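Side-chain contact in conserved lipoprotein, putative (Clostridium novyi, PDB 4L1N), which is of unknown function but is a putative lipoprotein of the DUF4652 family, probably anchored to the bacterial membrane: residues A[158-161]-A[162-165]. Sequence-based numbering, arbitrary orientation.
Sequences ATEL and YNTK
Glu-160 and Asn-163 lean toward each other across the corner that the chain turns at Leu-161. The amide nitrogen ND2 of Asn-163 donates to OE2 of Glu-160 at 3.3 Å, a fairly straight bond (161° at the hydrogen). OE2 lies close to the plane of the Asn-163 amide, but the nitrogen comes at it from above the plane of the carboxylate, and the two planes stand 63° apart; the other oxygen, OE1, lies 3.3 Å from Asn-163 CB. The extended chain of Glu-160 beyond CG carries the carboxylate over to the asparagine. Asn-163 uses both ends of its amide: with CG anti to the backbone N (chi1 176°), OD1 accepts from Lys-165 N at 2.8 Å, closing an Asx turn, with the donor above the carbonyl plane. Together the two bonds probably help to hold the rotation of the amide. Lys-165 NZ remains 5.1 Å from Glu-160 OE2, too far for a salt bridge, though its charge may still favour the carboxylate electrostatically. Leu-161 and Tyr-162 form a classic beta bulge opposite Leu-148, and their side chains leave this polar pair for the three-stranded sheet: Leu-161 touches Ile-181, while Tyr-162 packs on Val-183, Ile-185 and Ile-203. The contact thus lies at the surface where strand 157-160, between strands 49-56 and 147-152 of the large antiparallel sheet, passes into the loop leading to strand 169-177.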
loop_
_atom_site.group_PDB
_atom_site.type_symbol
_atom_site.label_atom_id
_atom_site.label_comp_id
_atom_site.label_asym_id
_atom_site.label_seq_id
_atom_site.Cartn_x
_atom_site.Cartn_y
_atom_site.Cartn_z
ATOM N N ALA A 158 2.243 9.438 6.399
ATOM C CA ALA A 158 3.085 8.392 5.823
ATOM C C ALA A 158 4.568 8.714 5.913
ATOM O O ALA A 158 4.937 9.870 5.696
ATOM C CB ALA A 158 2.698 8.179 4.365
ATOM N N THR A 159 5.421 7.693 6.237
ATOM C CA THR A 159 6.892 7.791 6.309
ATOM C C THR A 159 7.464 6.670 5.415
ATOM O O THR A 159 6.916 5.569 5.438
ATOM C CB THR A 159 7.462 7.736 7.765
ATOM O OG1 THR A 159 7.570 6.390 8.219
ATOM C CG2 THR A 159 6.647 8.491 8.777
ATOM N N GLU A 160 8.543 6.937 4.638
ATOM C CA GLU A 160 9.149 5.933 3.766
ATOM C C GLU A 160 9.769 4.816 4.557
ATOM O O GLU A 160 10.390 5.072 5.591
ATOM C CB GLU A 160 10.245 6.531 2.871
ATOM C CG GLU A 160 9.832 7.570 1.842
ATOM C CD GLU A 160 10.978 8.061 0.970
ATOM O OE1 GLU A 160 12.132 7.620 1.184
ATOM O OE2 GLU A 160 10.731 8.922 0.095
ATOM N N LEU A 161 9.637 3.580 4.072
ATOM C CA LEU A 161 10.294 2.435 4.702
ATOM C C LEU A 161 11.394 1.959 3.785
ATOM O O LEU A 161 12.442 1.491 4.245
ATOM C CB LEU A 161 9.313 1.283 4.964
ATOM C CG LEU A 161 8.425 1.369 6.159
ATOM C CD1 LEU A 161 7.400 0.248 6.120
ATOM C CD2 LEU A 161 9.228 1.291 7.422
ATOM N N TYR A 162 11.118 2.021 2.469
ATOM C CA TYR A 162 12.037 1.574 1.446
ATOM C C TYR A 162 11.777 2.293 0.126
ATOM O O TYR A 162 10.799 2.014 -0.547
ATOM C CB TYR A 162 11.961 0.036 1.249
ATOM C CG TYR A 162 13.232 -0.522 0.661
ATOM C CD1 TYR A 162 13.572 -0.285 -0.666
ATOM C CD2 TYR A 162 14.149 -1.202 1.452
ATOM C CE1 TYR A 162 14.764 -0.757 -1.205
ATOM C CE2 TYR A 162 15.361 -1.650 0.930
ATOM C CZ TYR A 162 15.667 -1.411 -0.399
ATOM O OH TYR A 162 16.834 -1.858 -0.961
ATOM N N ASN A 163 12.665 3.203 -0.232
ATOM C CA ASN A 163 12.670 3.902 -1.502
ATOM C C ASN A 163 14.013 3.614 -2.144
ATOM O O ASN A 163 15.035 4.003 -1.571
ATOM C CB ASN A 163 12.450 5.398 -1.302
ATOM C CG ASN A 163 12.530 6.228 -2.558
ATOM O OD1 ASN A 163 12.862 5.750 -3.649
ATOM N ND2 ASN A 163 12.218 7.500 -2.434
ATOM N N THR A 164 14.027 2.946 -3.321
ATOM C CA THR A 164 15.271 2.595 -4.012
ATOM C C THR A 164 15.927 3.792 -4.734
ATOM O O THR A 164 17.046 3.652 -5.215
ATOM C CB THR A 164 15.050 1.475 -5.051
ATOM O OG1 THR A 164 14.333 2.027 -6.135
ATOM C CG2 THR A 164 14.313 0.250 -4.510
ATOM N N LYS A 165 15.209 4.908 -4.896
ATOM C CA LYS A 165 15.609 6.121 -5.627
ATOM C C LYS A 165 16.015 5.766 -7.106
ATOM O O LYS A 165 16.779 6.488 -7.743
ATOM C CB LYS A 165 16.704 6.912 -4.883
ATOM C CG LYS A 165 16.276 7.440 -3.516
ATOM C CD LYS A 165 15.751 8.865 -3.564
ATOM C CE LYS A 165 15.153 9.356 -2.264
ATOM N NZ LYS A 165 14.740 10.781 -2.368
#